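Local coordinates for protein 401aa long hypothetical glucose-1-phosphate thymidylyltransferase (Sulfolobus tokodaii, PDB 2GGO) that acts as a bifunctional enzyme in the synthesis of UDP-N-acetylglucosamine and UDP-N-acetylgalactosamine, probably transferring nucleotidyl groups from nucleoside triphosphates to sugar 1-phosphates in its N-terminal section, at residues Lys128-Leu133 and Gly204-Ile209; Gly159-Asn164 and Asp186-Met191; Ile28-Leu33 and Pro262-Lys267; Val218-Leu223 and Val295-Ile300. All coordinates share one frame; numbering follows the deposited sequence.

Contact 1. Residues Lys128-Leu133 and Gly204-Ile209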
loop_
_atom_site.group_PDB
_atom_site.type_symbol
_atom_site.label_atom_id
_atom_site.label_comp_id
_atom_site.label_asym_id
_atom_site.label_seq_id
_atom_site.Cartn_x
_atom_site.Cartn_y
_atom_site.Cartn_z
ATOM N N LYS A 128 12.549 8.174 -13.170
ATOM C CA LYS A 128 11.812 8.882 -14.251
ATOM C C LYS A 128 10.778 10.012 -13.938
ATOM O O LYS A 128 10.752 10.978 -14.701
ATOM C CB LYS A 128 11.300 7.902 -15.318
ATOM C CG LYS A 128 12.275 7.725 -16.484
ATOM C CD LYS A 128 12.148 6.356 -17.153
ATOM C CE LYS A 128 13.128 5.312 -16.571
ATOM N NZ LYS A 128 12.618 4.533 -15.391
ATOM N N ASP A 129 9.891 9.928 -12.927
ATOM C CA ASP A 129 9.220 8.712 -12.428
ATOM C C ASP A 129 7.960 8.829 -11.522
ATOM O O ASP A 129 7.031 8.068 -11.778
ATOM C CB ASP A 129 10.149 7.607 -11.948
ATOM C CG ASP A 129 9.388 6.343 -11.635
ATOM O OD1 ASP A 129 8.145 6.367 -11.788
ATOM O OD2 ASP A 129 10.012 5.328 -11.261
ATOM N N TYR A 130 7.857 9.654 -10.461
ATOM C CA TYR A 130 8.877 10.365 -9.632
ATOM C C TYR A 130 9.510 11.711 -10.067
ATOM O O TYR A 130 10.201 11.817 -11.092
ATOM C CB TYR A 130 9.912 9.422 -8.971
ATOM C CG TYR A 130 9.339 8.142 -8.387
ATOM C CD1 TYR A 130 10.090 6.966 -8.397
ATOM C CD2 TYR A 130 8.046 8.098 -7.846
ATOM C CE1 TYR A 130 9.582 5.783 -7.886
ATOM C CE2 TYR A 130 7.523 6.915 -7.330
ATOM C CZ TYR A 130 8.298 5.758 -7.353
ATOM O OH TYR A 130 7.810 4.572 -6.843
ATOM N N GLY A 131 9.252 12.722 -9.232
ATOM C CA GLY A 131 9.945 14.004 -9.271
ATOM C C GLY A 131 11.380 13.842 -8.814
ATOM O O GLY A 131 11.643 13.376 -7.700
ATOM N N VAL A 132 12.302 14.222 -9.698
ATOM C CA VAL A 132 13.742 14.100 -9.475
ATOM C C VAL A 132 14.235 15.377 -8.791
ATOM O O VAL A 132 13.765 16.470 -9.108
ATOM C CB VAL A 132 14.495 13.896 -10.811
ATOM C CG1 VAL A 132 15.749 13.101 -10.594
ATOM C CG2 VAL A 132 13.608 13.179 -11.831
ATOM N N LEU A 133 15.165 15.240 -7.847
ATOM C CA LEU A 133 15.622 16.388 -7.053
ATOM C C LEU A 133 16.920 16.988 -7.585
ATOM O O LEU A 133 17.974 16.341 -7.548
ATOM C CB LEU A 133 15.773 16.031 -5.561
ATOM C CG LEU A 133 14.601 15.521 -4.704
ATOM C CD1 LEU A 133 15.112 15.231 -3.313
ATOM C CD2 LEU A 133 13.429 16.485 -4.634
ATOM N N GLY A 204 17.181 3.954 4.895
ATOM C CA GLY A 204 16.503 2.638 4.803
ATOM C C GLY A 204 15.537 2.365 3.623
ATOM O O GLY A 204 15.756 2.786 2.474
ATOM N N TYR A 205 14.442 1.667 3.926
ATOM C CA TYR A 205 13.409 1.276 2.938
ATOM C C TYR A 205 12.237 2.279 2.779
ATOM O O TYR A 205 11.640 2.735 3.749
ATOM C CB TYR A 205 12.913 -0.144 3.280
ATOM C CG TYR A 205 11.868 -0.769 2.349
ATOM C CD1 TYR A 205 12.246 -1.397 1.153
ATOM C CD2 TYR A 205 10.499 -0.784 2.701
ATOM C CE1 TYR A 205 11.284 -1.994 0.319
ATOM C CE2 TYR A 205 9.533 -1.387 1.865
ATOM C CZ TYR A 205 9.939 -1.987 0.690
ATOM O OH TYR A 205 9.004 -2.562 -0.141
ATOM N N TRP A 206 11.958 2.599 1.524
ATOM C CA TRP A 206 10.887 3.458 1.081
ATOM C C TRP A 206 10.104 2.734 -0.056
ATOM O O TRP A 206 10.690 2.065 -0.895
ATOM C CB TRP A 206 11.494 4.751 0.546
ATOM C CG TRP A 206 10.502 5.849 0.150
ATOM C CD1 TRP A 206 9.925 6.767 0.981
ATOM C CD2 TRP A 206 10.000 6.143 -1.172
ATOM N NE1 TRP A 206 9.100 7.616 0.264
ATOM C CE2 TRP A 206 9.125 7.248 -1.054
ATOM C CE3 TRP A 206 10.199 5.571 -2.444
ATOM C CZ2 TRP A 206 8.442 7.790 -2.154
ATOM C CZ3 TRP A 206 9.524 6.121 -3.540
ATOM C CH2 TRP A 206 8.651 7.204 -3.382
ATOM N N MET A 207 8.790 2.914 -0.107
ATOM C CA MET A 207 7.986 2.406 -1.209
ATOM C C MET A 207 6.755 3.284 -1.258
ATOM O O MET A 207 6.098 3.440 -0.259
ATOM C CB MET A 207 7.588 0.952 -0.891
ATOM C CG MET A 207 6.647 0.237 -1.928
ATOM S SD MET A 207 7.378 0.088 -3.568
ATOM C CE MET A 207 8.566 -1.240 -3.277
ATOM N N ASP A 208 6.412 3.894 -2.380
ATOM C CA ASP A 208 5.042 4.388 -2.429
ATOM C C ASP A 208 4.143 3.248 -2.884
ATOM O O ASP A 208 4.463 2.501 -3.820
ATOM C CB ASP A 208 4.849 5.649 -3.270
ATOM C CG ASP A 208 4.931 5.380 -4.715
ATOM O OD1 ASP A 208 5.726 4.477 -5.060
ATOM O OD2 ASP A 208 4.227 6.066 -5.493
ATOM N N ILE A 209 3.034 3.066 -2.194
ATOM C CA ILE A 209 2.186 1.963 -2.532
ATOM C C ILE A 209 1.270 2.536 -3.585
ATOM O O ILE A 209 0.190 2.988 -3.300
ATOM C CB ILE A 209 1.482 1.459 -1.305
ATOM C CG1 ILE A 209 2.510 0.909 -0.325
ATOM C CG2 ILE A 209 0.492 0.361 -1.664
ATOM C CD1 ILE A 209 1.896 0.712 1.020
#
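Y130 reaches across to W206 and D208 and carries the whole contact. The residue follows a cis peptide bond, and its CB points toward strand 206-208. With CG anti to the carbonyl carbon (chi1 -42°), the ring extends toward W206 and D208. The first ring atom to make contact is CE2, which lies 4.1 Å from W206 CH2 on the ring's face and 3.8 Å from D208 OD1. CZ comes next, 4.0 Å from W206 CZ3. The indole thus offers the outer edge of its six-membered ring to the phenol face, a T-shaped pair with centroids 5.6 Å apart and planes at 74°. At the tip, the hydroxyl donates a hydrogen bond to D208, OH to OD1 2.7 Å, arriving 39° above the carboxylate plane. The ring is therefore held both across its face and at its end. A phenylalanine here would lack the hydroxyl, and D208 OD1 would probably lose this donor while the ring lost its anchored tip. G131, next in the chain, belongs to the N-acetyl-glucosamine 1-phosphate site inferred from a near-identical protein, and D208 lies near R13 of the probable nucleotide site. Strand 206-208 pairs with strand 100-102, W206 NE1 bonds to A158 O, and the Y130 and W206 side chains both touch I156 of strand 155-164.

Contact 2. Residues Gly159-Asn164 and Asp186-Met191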
loop_
_atom_site.group_PDB
_atom_site.type_symbol
_atom_site.label_atom_id
_atom_site.label_comp_id
_atom_site.label_asym_id
_atom_site.label_seq_id
_atom_site.Cartn_x
_atom_site.Cartn_y
_atom_site.Cartn_z
ATOM N N GLY A 159 8.508 12.427 -0.494
ATOM C CA GLY A 159 7.202 12.870 0.017
ATOM C C GLY A 159 7.043 13.029 1.526
ATOM O O GLY A 159 5.927 12.903 2.040
ATOM N N ILE A 160 8.156 13.279 2.228
ATOM C CA ILE A 160 8.186 13.682 3.658
ATOM C C ILE A 160 8.728 15.125 3.837
ATOM O O ILE A 160 9.901 15.405 3.617
ATOM C CB ILE A 160 9.047 12.717 4.504
ATOM C CG1 ILE A 160 8.475 11.300 4.435
ATOM C CG2 ILE A 160 9.148 13.205 5.976
ATOM C CD1 ILE A 160 9.468 10.237 4.754
ATOM N N TYR A 161 7.848 16.042 4.203
ATOM C CA TYR A 161 8.185 17.455 4.257
ATOM C C TYR A 161 8.158 17.979 5.671
ATOM O O TYR A 161 7.334 17.560 6.467
ATOM C CB TYR A 161 7.147 18.262 3.479
ATOM C CG TYR A 161 6.987 17.870 2.042
ATOM C CD1 TYR A 161 5.762 18.011 1.408
ATOM C CD2 TYR A 161 8.055 17.346 1.306
ATOM C CE1 TYR A 161 5.598 17.659 0.055
ATOM C CE2 TYR A 161 7.907 16.977 -0.045
ATOM C CZ TYR A 161 6.680 17.157 -0.674
ATOM O OH TYR A 161 6.513 16.812 -2.015
ATOM N N LYS A 162 9.038 18.923 5.967
ATOM C CA LYS A 162 8.932 19.741 7.180
ATOM C C LYS A 162 8.933 21.193 6.683
ATOM O O LYS A 162 9.972 21.733 6.268
ATOM C CB LYS A 162 10.116 19.477 8.124
ATOM C CG LYS A 162 9.915 19.790 9.579
ATOM C CD LYS A 162 9.865 21.284 9.887
ATOM C CE LYS A 162 11.201 21.982 9.624
ATOM N NZ LYS A 162 11.264 23.447 9.985
ATOM N N LEU A 163 7.752 21.802 6.706
ATOM C CA LEU A 163 7.536 23.083 6.055
ATOM C C LEU A 163 7.053 24.090 7.072
ATOM O O LEU A 163 6.275 23.753 7.984
ATOM C CB LEU A 163 6.526 22.968 4.899
ATOM C CG LEU A 163 6.793 21.972 3.755
ATOM C CD1 LEU A 163 5.599 21.879 2.861
ATOM C CD2 LEU A 163 8.033 22.300 2.946
ATOM N N ASN A 164 7.557 25.313 6.922
ATOM C CA ASN A 164 7.108 26.446 7.733
ATOM C C ASN A 164 5.967 27.215 7.052
ATOM O O ASN A 164 5.766 27.092 5.840
ATOM C CB ASN A 164 8.286 27.350 8.059
ATOM C CG ASN A 164 9.521 26.567 8.425
ATOM O OD1 ASN A 164 9.498 25.723 9.318
ATOM N ND2 ASN A 164 10.609 26.835 7.726
ATOM N N ASP A 186 5.157 22.487 -6.808
ATOM C CA ASP A 186 5.188 23.768 -7.524
ATOM C C ASP A 186 5.545 24.898 -6.588
ATOM O O ASP A 186 6.456 25.680 -6.871
ATOM C CB ASP A 186 3.825 24.068 -8.140
ATOM C CG ASP A 186 3.550 23.261 -9.394
ATOM O OD1 ASP A 186 4.520 22.768 -10.021
ATOM O OD2 ASP A 186 2.352 23.129 -9.749
ATOM N N ALA A 187 4.799 24.963 -5.482
ATOM C CA ALA A 187 4.972 25.960 -4.426
ATOM C C ALA A 187 6.329 25.843 -3.729
ATOM O O ALA A 187 6.945 26.850 -3.383
ATOM C CB ALA A 187 3.839 25.850 -3.415
ATOM N N ILE A 188 6.787 24.611 -3.528
ATOM C CA ILE A 188 8.100 24.349 -2.935
ATOM C C ILE A 188 9.215 24.826 -3.868
ATOM O O ILE A 188 10.321 25.158 -3.414
ATOM C CB ILE A 188 8.292 22.830 -2.570
ATOM C CG1 ILE A 188 7.480 22.464 -1.315
ATOM C CG2 ILE A 188 9.775 22.481 -2.382
ATOM C CD1 ILE A 188 7.445 20.977 -0.995
ATOM N N ASN A 189 8.916 24.871 -5.167
ATOM C CA ASN A 189 9.913 25.239 -6.169
ATOM C C ASN A 189 10.219 26.731 -6.278
ATOM O O ASN A 189 11.377 27.108 -6.490
ATOM C CB ASN A 189 9.592 24.614 -7.521
ATOM C CG ASN A 189 10.430 23.386 -7.792
ATOM O OD1 ASN A 189 10.024 22.492 -8.525
ATOM N ND2 ASN A 189 11.612 23.335 -7.193
ATOM N N LEU A 190 9.191 27.565 -6.111
ATOM C CA LEU A 190 9.374 29.014 -5.973
ATOM C C LEU A 190 10.055 29.369 -4.648
ATOM O O LEU A 190 10.957 30.205 -4.612
ATOM C CB LEU A 190 8.039 29.774 -6.056
ATOM C CG LEU A 190 6.751 29.272 -6.722
ATOM C CD1 LEU A 190 5.656 30.280 -6.381
ATOM C CD2 LEU A 190 6.866 29.036 -8.244
ATOM N N MET A 191 9.603 28.734 -3.567
ATOM C CA MET A 191 10.162 28.947 -2.233
ATOM C C MET A 191 11.647 28.602 -2.184
ATOM O O MET A 191 12.422 29.302 -1.540
ATOM C CB MET A 191 9.380 28.146 -1.182
ATOM C CG MET A 191 9.718 28.509 0.271
ATOM S SD MET A 191 8.959 27.460 1.539
ATOM C CE MET A 191 9.920 25.964 1.370
#
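I188 drives its CD1 methyl against the ring of Y161, like a knob set on a plate. The methyl sits over the ring centre, 3.9 Å from the centroid and 11° off the normal, a CH-pi contact in which CE1 and CZ are its nearest ring atoms. The isoleucine chain is stretched toward the strand, CD1 anti to CA (chi2 172°), which makes this one methyl the foremost bump of the helix. It also fills the hollow between Y161 and L163, whose side chains leave the same face of the strand two residues apart: L163 CD2 lies 4.2 Å from I188 CD1. One helical turn on, M191 CE meets the same methyl from a second side at 4.4 Å, so L163 CD2 sits in the notch between I188 and M191. The setting is the nucleotidyltransferase alpha/beta domain of GT-A type: strand 155-164 runs inside the mixed sheet, between strands 92-97 and 117-123, and helix 184-194 covers one of its faces. The segments' axes pass 11.8 Å apart at 61°. An alanine in place of Y161 would take the plate from under I188 CD1 and is likely to open a gap there and to leave N157 ND2 without the phenol oxygen it bonds to. Y161 stands close to both N157 and Y97, residues of the probable sugar phosphate site.

Contact 3. Residues Ile28-Leu33 and Pro262-Lys267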
loop_
_atom_site.group_PDB
_atom_site.type_symbol
_atom_site.label_atom_id
_atom_site.label_comp_id
_atom_site.label_asym_id
_atom_site.label_seq_id
_atom_site.Cartn_x
_atom_site.Cartn_y
_atom_site.Cartn_z
ATOM N N ILE A 28 -0.331 -4.148 6.051
ATOM C CA ILE A 28 1.013 -4.625 5.917
ATOM C C ILE A 28 1.081 -5.554 7.103
ATOM O O ILE A 28 0.943 -5.104 8.259
ATOM C CB ILE A 28 2.018 -3.479 6.046
ATOM C CG1 ILE A 28 1.736 -2.433 4.977
ATOM C CG2 ILE A 28 3.442 -4.025 5.932
ATOM C CD1 ILE A 28 2.159 -1.091 5.393
ATOM N N LEU A 29 1.224 -6.851 6.829
ATOM C CA LEU A 29 1.023 -7.879 7.836
ATOM C C LEU A 29 -0.281 -7.553 8.536
ATOM O O LEU A 29 -1.281 -7.247 7.881
ATOM C CB LEU A 29 2.211 -7.935 8.801
ATOM C CG LEU A 29 3.572 -8.189 8.158
ATOM C CD1 LEU A 29 4.694 -8.248 9.183
ATOM C CD2 LEU A 29 3.581 -9.455 7.293
ATOM N N SER A 30 -0.287 -7.513 9.855
ATOM C CA SER A 30 -1.546 -7.351 10.536
ATOM C C SER A 30 -2.104 -5.936 10.694
ATOM O O SER A 30 -3.200 -5.792 11.233
ATOM C CB SER A 30 -1.426 -7.971 11.914
ATOM O OG SER A 30 -0.731 -7.092 12.783
ATOM N N LYS A 31 -1.411 -4.877 10.271
ATOM C CA LYS A 31 -1.965 -3.545 10.559
ATOM C C LYS A 31 -1.949 -2.617 9.381
ATOM O O LYS A 31 -1.116 -2.776 8.488
ATOM C CB LYS A 31 -1.391 -2.920 11.863
ATOM C CG LYS A 31 0.069 -2.559 11.858
ATOM C CD LYS A 31 0.668 -2.493 13.268
ATOM C CE LYS A 31 2.133 -2.010 13.165
ATOM N NZ LYS A 31 2.850 -1.740 14.447
ATOM N N PRO A 32 -2.909 -1.682 9.346
ATOM C CA PRO A 32 -2.989 -0.810 8.181
ATOM C C PRO A 32 -1.748 0.103 8.040
ATOM O O PRO A 32 -1.076 0.432 9.027
ATOM C CB PRO A 32 -4.275 -0.035 8.429
ATOM C CG PRO A 32 -4.394 0.008 9.884
ATOM C CD PRO A 32 -3.952 -1.361 10.336
ATOM N N LEU A 33 -1.442 0.473 6.807
ATOM C CA LEU A 33 -0.407 1.424 6.513
ATOM C C LEU A 33 -0.426 2.641 7.470
ATOM O O LEU A 33 0.617 3.016 8.012
ATOM C CB LEU A 33 -0.555 1.907 5.069
ATOM C CG LEU A 33 0.468 2.953 4.597
ATOM C CD1 LEU A 33 1.844 2.453 4.590
ATOM C CD2 LEU A 33 0.093 3.369 3.211
ATOM N N PRO A 262 9.414 -17.864 4.580
ATOM C CA PRO A 262 8.680 -17.019 5.519
ATOM C C PRO A 262 7.171 -16.924 5.274
ATOM O O PRO A 262 6.738 -16.675 4.153
ATOM C CB PRO A 262 9.318 -15.641 5.347
ATOM C CG PRO A 262 9.880 -15.650 4.026
ATOM C CD PRO A 262 10.150 -17.060 3.590
ATOM N N VAL A 263 6.417 -17.107 6.350
ATOM C CA VAL A 263 4.988 -17.113 6.292
ATOM C C VAL A 263 4.433 -16.429 7.503
ATOM O O VAL A 263 4.862 -16.679 8.632
ATOM C CB VAL A 263 4.518 -18.570 6.261
ATOM C CG1 VAL A 263 3.113 -18.733 6.757
ATOM C CG2 VAL A 263 4.732 -19.135 4.868
ATOM N N TYR A 264 3.467 -15.562 7.278
ATOM C CA TYR A 264 2.765 -14.893 8.345
ATOM C C TYR A 264 1.352 -15.464 8.453
ATOM O O TYR A 264 0.548 -15.366 7.485
ATOM C CB TYR A 264 2.647 -13.402 8.011
ATOM C CG TYR A 264 1.991 -12.607 9.108
ATOM C CD1 TYR A 264 2.716 -12.247 10.236
ATOM C CD2 TYR A 264 0.649 -12.237 9.045
ATOM C CE1 TYR A 264 2.169 -11.526 11.216
ATOM C CE2 TYR A 264 0.069 -11.522 10.107
ATOM C CZ TYR A 264 0.860 -11.162 11.162
ATOM O OH TYR A 264 0.347 -10.466 12.232
ATOM N N ILE A 265 1.012 -16.026 9.620
ATOM C CA ILE A 265 -0.341 -16.546 9.844
ATOM C C ILE A 265 -1.144 -15.705 10.838
ATOM O O ILE A 265 -0.980 -15.846 12.026
ATOM C CB ILE A 265 -0.304 -18.066 10.243
ATOM C CG1 ILE A 265 0.559 -18.822 9.205
ATOM C CG2 ILE A 265 -1.718 -18.616 10.419
ATOM C CD1 ILE A 265 0.527 -20.258 9.219
ATOM N N GLY A 266 -2.045 -14.859 10.333
ATOM C CA GLY A 266 -2.771 -13.899 11.193
ATOM C C GLY A 266 -3.624 -14.548 12.266
ATOM O O GLY A 266 -3.916 -15.717 12.203
ATOM N N LYS A 267 -4.082 -13.778 13.243
ATOM C CA LYS A 267 -4.783 -14.350 14.399
ATOM C C LYS A 267 -6.153 -14.938 14.077
ATOM O O LYS A 267 -6.885 -14.421 13.261
ATOM C CB LYS A 267 -4.862 -13.338 15.568
ATOM C CG LYS A 267 -5.509 -12.023 15.281
ATOM C CD LYS A 267 -5.413 -11.073 16.541
ATOM C CE LYS A 267 -4.013 -10.399 16.715
ATOM N NZ LYS A 267 -3.201 -11.060 17.807
#
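L29 and S30 form the tip of a hairpin that leans on the ring of Y264. They are the two central residues of a type II' turn, closed by I28 N to K31 O at 2.9 Å and K31 N to I28 O at 3.1 Å. L29 accordingly takes a backbone with positive phi (47°), which lays its CB over the centre of the Y264 ring, 4.2 Å from the centroid, in a CH-pi contact. Its CG stands anti to the carbonyl carbon; CD1 runs on away from the backbone, while CD2 turns back over the root of the ring, 4.0 Å from Y264 CG. Y264 has its own CG anti to the backbone N (chi1 -177°), which sends the ring out from its strand and brings Y264 OH to 3.1 Å from S30 CB. S30 OG, tucked between backbone N and carbonyl carbon, stays 3.6 Å from Y264 OH; the phenol has a weak hydrogen bond to E248 instead. The hairpin belongs to the nucleotidyltransferase domain, and Y264 to the parallel strands of the left-handed beta-helix built from hexapeptide repeats. L29 also packs on A222 of helix 212-225, and Y264 on I282 of the adjacent strand 281-283.

Contact 4. Residues Val218-Leu223 and Val295-Ile300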
loop_
_atom_site.group_PDB
_atom_site.type_symbol
_atom_site.label_atom_id
_atom_site.label_comp_id
_atom_site.label_asym_id
_atom_site.label_seq_id
_atom_site.Cartn_x
_atom_site.Cartn_y
_atom_site.Cartn_z
ATOM N N VAL A 218 5.549 -4.376 -0.267
ATOM C CA VAL A 218 5.795 -4.007 1.170
ATOM C C VAL A 218 5.543 -5.108 2.189
ATOM O O VAL A 218 6.155 -5.174 3.291
ATOM C CB VAL A 218 5.079 -2.683 1.614
ATOM C CG1 VAL A 218 5.515 -1.558 0.733
ATOM C CG2 VAL A 218 3.596 -2.845 1.458
ATOM N N ASN A 219 4.616 -5.997 1.878
ATOM C CA ASN A 219 4.271 -7.019 2.857
ATOM C C ASN A 219 5.393 -8.005 2.864
ATOM O O ASN A 219 5.715 -8.560 3.915
ATOM C CB ASN A 219 2.956 -7.708 2.430
ATOM C CG ASN A 219 1.778 -7.214 3.154
ATOM O OD1 ASN A 219 1.505 -7.632 4.260
ATOM N ND2 ASN A 219 1.030 -6.320 2.537
ATOM N N LYS A 220 6.037 -8.195 1.705
ATOM C CA LYS A 220 7.219 -9.082 1.664
ATOM C C LYS A 220 8.340 -8.475 2.482
ATOM O O LYS A 220 8.860 -9.093 3.407
ATOM C CB LYS A 220 7.677 -9.301 0.239
ATOM C CG LYS A 220 6.865 -10.334 -0.548
ATOM C CD LYS A 220 7.433 -10.436 -1.911
ATOM C CE LYS A 220 8.715 -11.293 -1.881
ATOM N NZ LYS A 220 9.125 -11.349 -3.289
ATOM N N TRP A 221 8.660 -7.218 2.194
ATOM C CA TRP A 221 9.638 -6.511 3.046
ATOM C C TRP A 221 9.365 -6.643 4.557
ATOM O O TRP A 221 10.218 -7.055 5.344
ATOM C CB TRP A 221 9.736 -5.045 2.655
ATOM C CG TRP A 221 10.947 -4.441 3.311
ATOM C CD1 TRP A 221 12.227 -4.440 2.824
ATOM C CD2 TRP A 221 11.004 -3.818 4.606
ATOM N NE1 TRP A 221 13.070 -3.832 3.730
ATOM C CE2 TRP A 221 12.345 -3.449 4.831
ATOM C CE3 TRP A 221 10.048 -3.515 5.583
ATOM C CZ2 TRP A 221 12.746 -2.778 5.998
ATOM C CZ3 TRP A 221 10.437 -2.882 6.721
ATOM C CH2 TRP A 221 11.780 -2.518 6.936
ATOM N N ALA A 222 8.172 -6.280 4.972
ATOM C CA ALA A 222 7.806 -6.369 6.361
ATOM C C ALA A 222 7.956 -7.754 6.995
ATOM O O ALA A 222 8.300 -7.870 8.183
ATOM C CB ALA A 222 6.353 -5.834 6.553
ATOM N N LEU A 223 7.606 -8.794 6.231
ATOM C CA LEU A 223 7.690 -10.161 6.711
ATOM C C LEU A 223 9.153 -10.455 6.963
ATOM O O LEU A 223 9.525 -11.035 8.000
ATOM C CB LEU A 223 7.072 -11.151 5.687
ATOM C CG LEU A 223 7.096 -12.611 6.141
ATOM C CD1 LEU A 223 6.641 -12.763 7.591
ATOM C CD2 LEU A 223 6.236 -13.429 5.197
ATOM N N VAL A 295 -0.880 -21.811 -1.314
ATOM C CA VAL A 295 -0.716 -20.370 -1.445
ATOM C C VAL A 295 0.762 -20.046 -1.500
ATOM O O VAL A 295 1.561 -20.696 -0.828
ATOM C CB VAL A 295 -1.364 -19.619 -0.226
ATOM C CG1 VAL A 295 -1.129 -18.106 -0.315
ATOM C CG2 VAL A 295 -2.825 -19.925 -0.118
ATOM N N LYS A 296 1.110 -19.070 -2.346
ATOM C CA LYS A 296 2.483 -18.643 -2.481
ATOM C C LYS A 296 2.530 -17.167 -2.760
ATOM O O LYS A 296 1.807 -16.657 -3.645
ATOM C CB LYS A 296 3.128 -19.365 -3.670
ATOM C CG LYS A 296 4.660 -19.274 -3.644
ATOM C CD LYS A 296 5.163 -19.071 -5.038
ATOM C CE LYS A 296 4.334 -18.179 -5.845
ATOM N NZ LYS A 296 5.066 -17.854 -7.133
ATOM N N GLU A 297 3.415 -16.473 -2.077
ATOM C CA GLU A 297 3.578 -15.042 -2.338
ATOM C C GLU A 297 2.311 -14.276 -2.570
ATOM O O GLU A 297 2.117 -13.635 -3.613
ATOM C CB GLU A 297 4.486 -14.798 -3.529
ATOM C CG GLU A 297 5.179 -13.456 -3.395
ATOM C CD GLU A 297 6.495 -13.423 -4.129
ATOM O OE1 GLU A 297 6.724 -12.484 -4.922
ATOM O OE2 GLU A 297 7.301 -14.357 -3.916
ATOM N N SER A 298 1.440 -14.273 -1.589
ATOM C CA SER A 298 0.197 -13.494 -1.709
ATOM C C SER A 298 -0.205 -12.942 -0.376
ATOM O O SER A 298 0.180 -13.458 0.651
ATOM C CB SER A 298 -0.968 -14.382 -2.214
ATOM O OG SER A 298 -0.465 -15.285 -3.163
ATOM N N VAL A 299 -1.055 -11.937 -0.432
ATOM C CA VAL A 299 -1.566 -11.253 0.709
ATOM C C VAL A 299 -3.040 -11.524 0.654
ATOM O O VAL A 299 -3.719 -11.212 -0.344
ATOM C CB VAL A 299 -1.294 -9.735 0.590
ATOM C CG1 VAL A 299 -1.731 -9.020 1.859
ATOM C CG2 VAL A 299 0.245 -9.520 0.322
ATOM N N ILE A 300 -3.534 -12.127 1.701
ATOM C CA ILE A 300 -4.963 -12.487 1.753
ATOM C C ILE A 300 -5.468 -11.810 3.036
ATOM O O ILE A 300 -5.029 -12.108 4.127
ATOM C CB ILE A 300 -5.136 -14.037 1.774
ATOM C CG1 ILE A 300 -4.578 -14.691 0.475
ATOM C CG2 ILE A 300 -6.567 -14.446 1.900
ATOM C CD1 ILE A 300 -4.448 -16.254 0.570
#
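K220 and E297 make the polar half of this contact. Their salt bridge runs from NZ to OE1 at 3.1 Å, its hydrogen bond weak. The lysine chain is bent at chi3 (78°), and its CD and CE therefore lie against the carboxylate before the ammonium group is reached. E297 starts at an angle to the helix and arrives by length: with CG anti to the backbone N, the chain runs extended to its tip. The ammonium group also faces the ring of Y280 as a cation-pi partner, and E297 OE1 has R352 as a second, long and weak, ion partner. The apolar half is N219 on V299. Both valine methyls are used: CG2 touches N219 CB at 3.9 Å, and CG1 packs at 3.9 Å from ND2 of the amide. The polar atoms of that buried amide are satisfied elsewhere, OD1 by the backbone N of L29 and ND2 by the carbonyls of I215 and P27. Helix 212-225 thus rests on the parallel beta-helix at strand 298-300. With its amide bonded within its own domain, N219 can meet V299 by van der Waals contact, and the charged pair probably adds an electrostatic tie across the domain boundary.

In the fold
Contacts 3 and 4 form one interface between the nucleotidyltransferase domain and the beta-helix: their centres are 8 Å apart, they reach the same parallel sheet, and L29 N lies 2.7 Å from N219 OD1, joining hairpin to helix 212-225. That helix also leads back to contact 1, since strand 206-208 directly precedes it and M207 CG packs 3.4 Å from V218 CG1. Contact 1 adjoins the inferred nucleotide and sugar phosphate sites. Contact 2, a buried contact in the same domain, has its centre 16 Å from that of contact 1 and borders N157 and Y97 of the probable sugar phosphate site. Its centre is 34 Å from those of contacts 3 and 4, which lie away from both sites.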